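Long-range contacts in hypothetical protein TM1012 (Thermotoga maritima, PDB 2EWR), which is a putative nucleotidyltransferase of the aminoglycoside-2''-adenylyltransferase family and so probably transfers a nucleotidyl group to an acceptor not yet identified: residues 19-24 with 96-101; 26-31 with 69-74; 84-89 with 109-114. All coordinates share one frame; numbering follows the deposited sequence.

In the fold
Contacts 1 and 2 share helix 16-29 and touch each other, with Phe72 packing against Lys24 O and Ile97 CD1; their centres are 12 Å apart. Contact 1 is the more buried: branched aliphatic side chains seat the turn of hairpin 88-97/100-110 on the helix, and its salt bridge lies at the exposed edge. Contact 2, partly buried, joins the end of the same helix to the end of helix 62-71 and relies on a two-nitrogen arginine-glutamate pair. Contact 3 lies at the open end of contact 1's hairpin, on the opposite side of the chain's centre, their centres 29 Å apart. There, backbone pairing gives way to charged side chains and waters.

Contact 1: residues 19-24 with 96-101; sequences LRVLRK and IIDGIK
With chi1 at 167°, Val21 places CG1 anti to its backbone nitrogen and CG2 anti to its carbonyl carbon, and both methyls meet the turn formed by residues 96-101. The two branches divide the work. Val21 CG1 lies 4.0 Å from Ile97 CB, where the side chains meet at a slant. Val21 CG2 is 3.5 Å from the carbonyl oxygen Ile97 O and 3.8 Å from Ile100 CD1, on a side chain that runs past it in the opposite direction. Three residues along the helix, Lys24 turns CG beside its own backbone nitrogen (chi1 -66°) and then stays extended. Its chain slides along Ile97, Lys24 CD coming 3.9 Å from Ile97 CG2, and meets Asp98 at about a right angle. Lys24 NZ donates to the syn lone pair of Asp98 OD2 at 2.6 Å, whereas Asp98 OD1 is 3.7 Å from that nitrogen, so a single oxygen carries the salt bridge. This charged pair sits at the solvent-exposed margin of a buried apolar patch: Ile56 of strand 56-60 touches both Val21 and Ile100, and Ile25 touches Ile97. Asp98 and Gly99 both have positive phi, and Ile97 and Ile100 exchange two backbone hydrogen bonds. These features identify a two-residue beta hairpin with a type I' turn, packed on helix 16-29 in a mixed alpha/beta domain consistent with the polymerase-beta-like nucleotidyltransferase fold.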
loop_
_atom_site.group_PDB
_atom_site.type_symbol
_atom_site.label_atom_id
_atom_site.label_comp_id
_atom_site.label_asym_id
_atom_site.label_seq_id
_atom_site.Cartn_x
_atom_site.Cartn_y
_atom_site.Cartn_z
ATOM N N LEU A 19 -9.594 10.785 -3.940
ATOM C CA LEU A 19 -8.602 11.786 -4.292
ATOM C C LEU A 19 -8.405 12.774 -3.133
ATOM O O LEU A 19 -7.279 13.177 -2.808
ATOM C CB LEU A 19 -9.025 12.555 -5.532
ATOM C CG LEU A 19 -8.030 13.580 -6.045
ATOM C CD1 LEU A 19 -6.693 12.907 -6.456
ATOM C CD2 LEU A 19 -8.613 14.312 -7.202
ATOM N N ARG A 20 -9.510 13.177 -2.514
ATOM C CA ARG A 20 -9.408 14.100 -1.394
ATOM C C ARG A 20 -8.663 13.522 -0.179
ATOM O O ARG A 20 -7.886 14.207 0.470
ATOM C CB ARG A 20 -10.767 14.632 -0.981
ATOM C CG ARG A 20 -11.435 15.486 -2.053
ATOM C CD ARG A 20 -12.675 16.193 -1.494
ATOM N NE ARG A 20 -13.622 15.298 -0.828
ATOM C CZ ARG A 20 -14.675 14.723 -1.398
ATOM N NH1 ARG A 20 -14.951 14.903 -2.693
ATOM N NH2 ARG A 20 -15.467 13.941 -0.659
ATOM N N VAL A 21 -8.920 12.257 0.150
ATOM C CA VAL A 21 -8.183 11.636 1.248
ATOM C C VAL A 21 -6.704 11.431 0.855
ATOM O O VAL A 21 -5.792 11.659 1.643
ATOM C CB VAL A 21 -8.865 10.360 1.710
ATOM C CG1 VAL A 21 -7.961 9.514 2.645
ATOM C CG2 VAL A 21 -10.153 10.683 2.424
ATOM N N LEU A 22 -6.449 11.034 -0.389
ATOM C CA LEU A 22 -5.086 10.936 -0.854
ATOM C C LEU A 22 -4.318 12.259 -0.705
ATOM O O LEU A 22 -3.193 12.265 -0.226
ATOM C CB LEU A 22 -5.038 10.480 -2.311
ATOM C CG LEU A 22 -3.674 10.329 -2.948
ATOM C CD1 LEU A 22 -2.813 9.329 -2.183
ATOM C CD2 LEU A 22 -3.791 9.934 -4.412
ATOM N N ARG A 23 -4.957 13.375 -1.054
ATOM C CA ARG A 23 -4.382 14.681 -0.817
ATOM C C ARG A 23 -4.118 14.953 0.649
ATOM O O ARG A 23 -3.061 15.455 1.012
ATOM C CB ARG A 23 -5.271 15.768 -1.433
ATOM C CG ARG A 23 -4.896 17.195 -1.015
ATOM C CD ARG A 23 -3.485 17.585 -1.341
ATOM N NE ARG A 23 -3.297 17.898 -2.753
ATOM C CZ ARG A 23 -2.211 18.468 -3.259
ATOM N NH1 ARG A 23 -1.171 18.727 -2.469
ATOM N NH2 ARG A 23 -2.130 18.747 -4.539
ATOM N N LYS A 24 -5.052 14.618 1.533
ATOM C CA LYS A 24 -4.785 14.797 2.961
ATOM C C LYS A 24 -3.588 13.986 3.459
ATOM O O LYS A 24 -2.799 14.477 4.260
ATOM C CB LYS A 24 -6.034 14.478 3.787
ATOM C CG LYS A 24 -7.170 15.426 3.584
ATOM C CD LYS A 24 -8.332 15.145 4.507
ATOM C CE LYS A 24 -9.331 16.265 4.424
ATOM N NZ LYS A 24 -10.429 16.188 5.438
ATOM N N ILE A 96 -8.719 6.173 9.982
ATOM C CA ILE A 96 -9.952 6.486 9.274
ATOM C C ILE A 96 -9.954 7.970 9.013
ATOM O O ILE A 96 -9.870 8.764 9.956
ATOM C CB ILE A 96 -11.222 6.015 10.025
ATOM C CG1 ILE A 96 -11.163 4.499 10.237
ATOM C CG2 ILE A 96 -12.462 6.451 9.244
ATOM C CD1 ILE A 96 -12.279 3.913 11.051
ATOM N N ILE A 97 -9.989 8.347 7.730
ATOM C CA ILE A 97 -10.010 9.764 7.312
ATOM C C ILE A 97 -11.244 9.988 6.454
ATOM O O ILE A 97 -11.398 9.393 5.408
ATOM C CB ILE A 97 -8.749 10.162 6.529
ATOM C CG1 ILE A 97 -7.487 9.832 7.327
ATOM C CG2 ILE A 97 -8.770 11.629 6.206
ATOM C CD1 ILE A 97 -6.177 10.011 6.547
ATOM N N ASP A 98 -12.132 10.848 6.923
ATOM C CA ASP A 98 -13.376 11.108 6.217
ATOM C C ASP A 98 -14.089 9.821 5.803
ATOM O O ASP A 98 -14.566 9.674 4.691
ATOM C CB ASP A 98 -13.129 12.064 5.084
ATOM C CG ASP A 98 -12.594 13.411 5.594
ATOM O OD1 ASP A 98 -13.170 13.972 6.591
ATOM O OD2 ASP A 98 -11.579 13.886 5.037
ATOM N N GLY A 99 -14.161 8.884 6.741
ATOM C CA GLY A 99 -14.869 7.643 6.497
ATOM C C GLY A 99 -14.180 6.590 5.663
ATOM O O GLY A 99 -14.754 5.516 5.404
ATOM N N ILE A 100 -12.961 6.900 5.210
ATOM C CA ILE A 100 -12.156 5.988 4.419
ATOM C C ILE A 100 -11.066 5.360 5.280
ATOM O O ILE A 100 -10.314 6.061 5.957
ATOM C CB ILE A 100 -11.574 6.695 3.202
ATOM C CG1 ILE A 100 -12.731 7.061 2.251
ATOM C CG2 ILE A 100 -10.540 5.809 2.495
ATOM C CD1 ILE A 100 -12.293 7.916 1.062
ATOM N N LYS A 101 -11.006 4.034 5.278
ATOM C CA LYS A 101 -9.991 3.322 5.998
ATOM C C LYS A 101 -8.637 3.369 5.283
ATOM O O LYS A 101 -8.576 3.184 4.074
ATOM C CB LYS A 101 -10.402 1.883 6.181
ATOM C CG LYS A 101 -11.529 1.729 7.144
ATOM C CD LYS A 101 -11.890 0.263 7.272
#

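Contact 2: residues 26-31 with 69-74; sequences YDRLKN and ERIFSE. With EDO (1,2-ethanediol), chain E.
Arg28 meets Ile71, Phe72 and Glu74 where helices 16-29 and 62-71, which flank the mixed sheet of the probable polymerase-beta-like nucleotidyltransferase fold, join near their C-terminal ends. An end-on, two-nitrogen salt bridge links them: Arg28 NH1 donates to Glu74 OE1 at 3.0 Å (N-H...O 171°), and Arg28 NH2 to Glu74 OE2 at 2.8 Å. Both oxygens lie close to the guanidinium plane. Glu74 CG sits between backbone nitrogen and carbonyl carbon (chi1 71°), and a bend at chi2 brings the carboxylate back to Arg28. Arg28 NH1 makes a further, more bent bond (141°) to Ile71 O at 2.9 Å, in the carbonyl plane. Glu74 is thus satisfied at both oxygens, which probably helps fix the guanidinium's rotation. Nearer the backbone, Arg28 CB lies 3.6 Å from Phe72 CZ, obliquely to the ring, and 3.6 Å from Ile71 CG2. Ile71 CD1 reaches Leu29 CD2 at 3.9 Å, while Leu29 CG approaches the Phe72 ring edge in its plane. Asp27 OD1 accepts from Lys30 NZ, above the carboxylate plane, and pairs with Arg23, so one oxygen serves two cations. Tyr26 OH accepts a weak hydrogen bond from Lys136 N. Lys30 O takes one from O1 of an ethanediol, probably from the crystallisation liquor, at 2.9 Å.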
loop_
_atom_site.group_PDB
_atom_site.type_symbol
_atom_site.label_atom_id
_atom_site.label_comp_id
_atom_site.label_asym_id
_atom_site.label_seq_id
_atom_site.Cartn_x
_atom_site.Cartn_y
_atom_site.Cartn_z
ATOM N N TYR A 26 -1.014 12.788 1.492
ATOM C CA TYR A 26 0.155 13.330 0.834
ATOM C C TYR A 26 0.621 14.612 1.511
ATOM O O TYR A 26 1.821 14.792 1.734
ATOM C CB TYR A 26 -0.175 13.576 -0.627
ATOM C CG TYR A 26 0.943 14.205 -1.434
ATOM C CD1 TYR A 26 1.998 13.424 -1.886
ATOM C CD2 TYR A 26 0.884 15.534 -1.808
ATOM C CE1 TYR A 26 3.019 13.970 -2.656
ATOM C CE2 TYR A 26 1.895 16.069 -2.590
ATOM C CZ TYR A 26 2.957 15.263 -2.994
ATOM O OH TYR A 26 3.980 15.776 -3.803
ATOM N N ASP A 27 -0.296 15.533 1.838
ATOM C CA ASP A 27 0.126 16.778 2.419
ATOM C C ASP A 27 0.884 16.574 3.723
ATOM O O ASP A 27 1.798 17.337 4.043
ATOM C CB ASP A 27 -1.042 17.726 2.609
ATOM C CG ASP A 27 -1.393 18.478 1.356
ATOM O OD1 ASP A 27 -0.626 18.457 0.351
ATOM O OD2 ASP A 27 -2.484 19.133 1.372
ATOM N N ARG A 28 0.480 15.587 4.514
ATOM C CA ARG A 28 1.213 15.313 5.764
ATOM C C ARG A 28 2.501 14.532 5.615
ATOM O O ARG A 28 3.340 14.541 6.517
ATOM C CB ARG A 28 0.313 14.622 6.763
ATOM C CG ARG A 28 -0.783 15.533 7.259
ATOM C CD ARG A 28 -1.156 15.207 8.642
ATOM N NE ARG A 28 -2.231 16.100 9.088
ATOM C CZ ARG A 28 -2.935 15.920 10.207
ATOM N NH1 ARG A 28 -2.682 14.908 11.019
ATOM N NH2 ARG A 28 -3.900 16.788 10.508
ATOM N N LEU A 29 2.648 13.751 4.528
ATOM C CA LEU A 29 3.850 12.958 4.346
ATOM C C LEU A 29 4.884 13.557 3.398
ATOM O O LEU A 29 6.053 13.131 3.439
ATOM C CB LEU A 29 3.493 11.573 3.825
ATOM C CG LEU A 29 2.760 10.703 4.847
ATOM C CD1 LEU A 29 2.425 9.335 4.240
ATOM C CD2 LEU A 29 3.586 10.558 6.109
ATOM N N LYS A 30 4.464 14.472 2.521
ATOM C CA LYS A 30 5.305 14.916 1.397
ATOM C C LYS A 30 6.619 15.576 1.831
ATOM O O LYS A 30 7.548 15.602 1.041
ATOM C CB LYS A 30 4.501 15.807 0.455
ATOM C CG LYS A 30 4.140 17.131 1.056
ATOM C CD LYS A 30 3.159 17.869 0.217
ATOM C CE LYS A 30 2.752 19.170 0.876
ATOM N NZ LYS A 30 1.691 19.941 0.095
ATOM N N ASN A 31 6.665 16.179 3.020
ATOM C CA ASN A 31 7.909 16.773 3.520
ATOM C C ASN A 31 8.434 16.108 4.805
ATOM O O ASN A 31 9.230 16.681 5.560
ATOM C CB ASN A 31 7.731 18.262 3.680
ATOM C CG ASN A 31 7.692 18.965 2.370
ATOM O OD1 ASN A 31 8.624 18.832 1.581
ATOM N ND2 ASN A 31 6.601 19.708 2.101
ATOM N N GLU A 69 1.618 6.725 12.105
ATOM C CA GLU A 69 0.658 6.796 13.211
ATOM C C GLU A 69 0.732 8.140 13.948
ATOM O O GLU A 69 -0.271 8.790 14.198
ATOM C CB GLU A 69 0.866 5.662 14.212
ATOM C CG GLU A 69 -0.153 5.770 15.365
ATOM C CD GLU A 69 0.062 4.825 16.528
ATOM O OE1 GLU A 69 0.634 3.749 16.353
ATOM O OE2 GLU A 69 -0.384 5.194 17.655
ATOM N N ARG A 70 1.939 8.576 14.252
ATOM C CA ARG A 70 2.147 9.845 14.951
ATOM C C ARG A 70 1.640 11.016 14.098
ATOM O O ARG A 70 0.952 11.951 14.587
ATOM C CB ARG A 70 3.623 10.015 15.303
ATOM C CG ARG A 70 3.911 11.306 16.036
ATOM C CD ARG A 70 5.402 11.573 16.164
ATOM N NE ARG A 70 6.106 11.780 14.894
ATOM C CZ ARG A 70 6.021 12.864 14.129
ATOM N NH1 ARG A 70 5.237 13.872 14.459
ATOM N NH2 ARG A 70 6.725 12.924 13.013
ATOM N N ILE A 71 2.044 11.004 12.835
ATOM C CA ILE A 71 1.703 12.108 11.918
ATOM C C ILE A 71 0.201 12.269 11.753
ATOM O O ILE A 71 -0.289 13.405 11.601
ATOM C CB ILE A 71 2.428 11.948 10.547
ATOM C CG1 ILE A 71 3.946 12.135 10.775
ATOM C CG2 ILE A 71 1.860 12.899 9.508
ATOM C CD1 ILE A 71 4.793 11.594 9.646
ATOM N N PHE A 72 -0.513 11.134 11.756
ATOM C CA PHE A 72 -1.962 11.105 11.578
ATOM C C PHE A 72 -2.675 10.738 12.871
ATOM O O PHE A 72 -3.711 10.062 12.862
ATOM C CB PHE A 72 -2.315 10.105 10.483
ATOM C CG PHE A 72 -1.836 10.524 9.134
ATOM C CD1 PHE A 72 -2.599 11.348 8.352
ATOM C CD2 PHE A 72 -0.628 10.075 8.638
ATOM C CE1 PHE A 72 -2.131 11.759 7.096
ATOM C CE2 PHE A 72 -0.184 10.446 7.393
ATOM C CZ PHE A 72 -0.916 11.272 6.629
ATOM N N SER A 73 -2.107 11.188 13.989
ATOM C CA SER A 73 -2.532 10.672 15.270
ATOM C C SER A 73 -4.035 10.832 15.543
ATOM O O SER A 73 -4.637 9.915 16.146
ATOM C CB SER A 73 -1.690 11.252 16.408
ATOM O OG SER A 73 -1.970 12.618 16.610
ATOM N N GLU A 74 -4.648 11.932 15.091
ATOM C CA GLU A 74 -6.076 12.158 15.363
ATOM C C GLU A 74 -7.021 11.267 14.595
ATOM O O GLU A 74 -8.211 11.260 14.891
ATOM C CB GLU A 74 -6.508 13.618 15.172
ATOM C CG GLU A 74 -6.553 14.138 13.757
ATOM C CD GLU A 74 -5.271 14.822 13.288
ATOM O OE1 GLU A 74 -4.199 14.250 13.521
ATOM O OE2 GLU A 74 -5.373 15.931 12.699
HETATM C C1 EDO E . 7.357 12.270 -1.457
HETATM O O1 EDO E . 7.180 13.643 -1.077
HETATM C C2 EDO E . 6.265 11.750 -2.387
HETATM O O2 EDO E . 6.816 11.465 -3.692
#

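Contact 3: residues 84-89 with 109-114; sequences STEKIC and RKRLED. With EDO (1,2-ethanediol), chain C.
Cys89 and Arg109 pair at the open end of the antiparallel beta hairpin 88-97/100-110, the closely held part of the contact, where Cys89 and Lys110 are buried. Cys89 N donates to Arg109 O at 2.9 Å, in the carbonyl plane, and Arg109 N returns a bond of 2.9 Å to Cys89 O. This hydrogen-bonded pair is followed by the non-hydrogen-bonded pair of Ile88 and Lys110, whose CA atoms are 4.6 Å apart. On the other face, Cys89 SG rests 3.9 Å from Arg109 CB, and Trp117 touches both residues; the Arg109 guanidinium leads away to Asp107. On the face bearing Lys110, that side chain is covered by helix 142-152 and bends so that NZ bonds both Glu118 and an ethanediol.

Beyond the strands the contact loosens into charged side chains and water. One more backbone hydrogen bond follows past the last bridge, Arg111 N donating almost straight (177°) to Lys87 O, but from well above the carbonyl plane. The turn before Ile88 is an ST motif, with Thr85 OG1 accepting from the backbone nitrogens of Lys87 and Ile88. Arg111 has CG anti to its backbone nitrogen (chi1 -163°) and bends at chi2, which lays its aliphatic part along Glu86 O. Arg111 NH1 donates to Glu86 O at 3.1 Å and, in a longer salt bridge, to Glu86 OE1 at 3.2 Å, met from above the carboxylate plane. NE is taken by Gly115 O and the guanidinium makes a cation-pi contact with Trp117. One water joins Glu86 OE1 to Arg111 NH2; another donates to Lys87 O and, at 2.7 Å, to Arg111 O.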
loop_
_atom_site.group_PDB
_atom_site.type_symbol
_atom_site.label_atom_id
_atom_site.label_comp_id
_atom_site.label_asym_id
_atom_site.label_seq_id
_atom_site.Cartn_x
_atom_site.Cartn_y
_atom_site.Cartn_z
ATOM N N SER A 84 0.673 -10.838 13.135
ATOM C CA SER A 84 0.907 -11.891 12.125
ATOM C C SER A 84 -0.319 -12.765 11.897
ATOM O O SER A 84 -1.154 -12.984 12.809
ATOM C CB SER A 84 2.122 -12.773 12.448
ATOM O OG SER A 84 1.853 -13.627 13.542
ATOM N N THR A 85 -0.436 -13.244 10.664
ATOM C CA THR A 85 -1.324 -14.335 10.335
ATOM C C THR A 85 -0.469 -15.486 9.828
ATOM O O THR A 85 0.755 -15.422 9.870
ATOM C CB THR A 85 -2.290 -13.944 9.235
ATOM O OG1 THR A 85 -1.550 -13.821 8.015
ATOM C CG2 THR A 85 -3.017 -12.668 9.599
ATOM N N GLU A 86 -1.101 -16.559 9.360
ATOM C CA GLU A 86 -0.331 -17.646 8.789
ATOM C C GLU A 86 0.428 -17.232 7.521
ATOM O O GLU A 86 1.444 -17.845 7.201
ATOM C CB GLU A 86 -1.236 -18.832 8.451
ATOM C CG GLU A 86 -1.875 -19.505 9.671
ATOM C CD GLU A 86 -0.865 -19.999 10.694
ATOM O OE1 GLU A 86 0.169 -20.584 10.294
ATOM O OE2 GLU A 86 -1.104 -19.818 11.903
ATOM N N LYS A 87 -0.072 -16.217 6.797
ATOM C CA LYS A 87 0.473 -15.838 5.493
ATOM C C LYS A 87 1.337 -14.576 5.487
ATOM O O LYS A 87 2.174 -14.432 4.608
ATOM C CB LYS A 87 -0.638 -15.603 4.470
ATOM C CG LYS A 87 -1.340 -16.831 3.917
ATOM C CD LYS A 87 -2.233 -16.406 2.707
ATOM C CE LYS A 87 -3.442 -17.303 2.599
ATOM N NZ LYS A 87 -4.445 -16.942 3.650
ATOM N N ILE A 88 1.103 -13.670 6.447
ATOM C CA ILE A 88 1.688 -12.317 6.428
ATOM C C ILE A 88 1.977 -11.826 7.828
ATOM O O ILE A 88 1.225 -12.133 8.771
ATOM C CB ILE A 88 0.696 -11.240 5.844
ATOM C CG1 ILE A 88 0.438 -11.473 4.368
ATOM C CG2 ILE A 88 1.262 -9.777 6.042
ATOM C CD1 ILE A 88 1.536 -10.934 3.486
ATOM N N CYS A 89 3.019 -11.023 7.977
ATOM C CA CYS A 89 3.175 -10.244 9.202
ATOM C C CYS A 89 3.627 -8.852 8.842
ATOM O O CYS A 89 4.148 -8.610 7.750
ATOM C CB CYS A 89 4.123 -10.904 10.194
ATOM S SG CYS A 89 5.815 -10.980 9.693
ATOM N N ARG A 109 6.121 -8.914 5.607
ATOM C CA ARG A 109 6.741 -10.111 5.145
ATOM C C ARG A 109 5.690 -11.153 4.844
ATOM O O ARG A 109 4.770 -11.372 5.656
ATOM C CB ARG A 109 7.647 -10.726 6.209
ATOM C CG ARG A 109 8.605 -9.798 6.911
ATOM C CD ARG A 109 9.691 -9.222 6.075
ATOM N NE ARG A 109 10.566 -8.523 6.999
ATOM C CZ ARG A 109 11.495 -9.082 7.771
ATOM N NH1 ARG A 109 11.814 -10.373 7.640
ATOM N NH2 ARG A 109 12.161 -8.318 8.651
ATOM N N LYS A 110 5.887 -11.851 3.735
ATOM C CA LYS A 110 5.126 -13.053 3.407
ATOM C C LYS A 110 5.792 -14.303 3.993
ATOM O O LYS A 110 7.032 -14.418 3.990
ATOM C CB LYS A 110 4.987 -13.213 1.899
ATOM C CG LYS A 110 4.221 -12.064 1.196
ATOM C CD LYS A 110 3.988 -12.328 -0.278
ATOM C CE LYS A 110 5.272 -12.256 -1.128
ATOM N NZ LYS A 110 5.974 -10.920 -0.997
ATOM N N ARG A 111 4.949 -15.194 4.483
ATOM C CA ARG A 111 5.348 -16.508 4.928
ATOM C C ARG A 111 5.750 -17.341 3.723
ATOM O O ARG A 111 5.074 -17.333 2.702
ATOM C CB ARG A 111 4.196 -17.199 5.656
ATOM C CG ARG A 111 4.649 -18.388 6.486
ATOM C CD ARG A 111 4.951 -17.977 7.891
ATOM N NE ARG A 111 5.234 -19.129 8.728
ATOM C CZ ARG A 111 4.295 -19.879 9.305
ATOM N NH1 ARG A 111 3.005 -19.565 9.180
ATOM N NH2 ARG A 111 4.665 -20.929 10.044
ATOM N N LEU A 112 6.874 -18.015 3.851
ATOM C CA LEU A 112 7.381 -18.911 2.810
ATOM C C LEU A 112 6.926 -20.342 3.059
ATOM O O LEU A 112 6.394 -20.679 4.127
ATOM C CB LEU A 112 8.898 -18.832 2.764
ATOM C CG LEU A 112 9.474 -17.455 2.472
ATOM C CD1 LEU A 112 10.964 -17.475 2.396
ATOM C CD2 LEU A 112 8.875 -16.863 1.200
ATOM N N GLU A 113 7.115 -21.211 2.052
ATOM C CA GLU A 113 6.578 -22.572 2.095
ATOM C C GLU A 113 7.133 -23.385 3.273
ATOM O O GLU A 113 6.478 -24.261 3.794
ATOM C CB GLU A 113 6.895 -23.322 0.767
ATOM C CG GLU A 113 6.191 -22.732 -0.449
ATOM C CD GLU A 113 6.556 -23.446 -1.768
ATOM O OE1 GLU A 113 7.327 -24.434 -1.760
ATOM O OE2 GLU A 113 6.046 -22.985 -2.819
ATOM N N ASP A 114 8.374 -23.101 3.649
ATOM C CA ASP A 114 9.014 -23.823 4.742
ATOM C C ASP A 114 8.718 -23.203 6.097
ATOM O O ASP A 114 9.306 -23.631 7.062
ATOM C CB ASP A 114 10.528 -23.916 4.534
ATOM C CG ASP A 114 11.214 -22.578 4.604
ATOM O OD1 ASP A 114 10.545 -21.534 4.778
ATOM O OD2 ASP A 114 12.459 -22.590 4.471
HETATM C C1 EDO C . 4.213 -8.343 0.753
HETATM O O1 EDO C . 4.029 -8.964 -0.531
HETATM C C2 EDO C . 5.616 -7.823 0.945
HETATM O O2 EDO C . 5.877 -6.686 0.107
HETATM O O HOH W 1 2.079 -22.383 10.898
HETATM O O HOH W 2 2.601 -16.213 2.381
#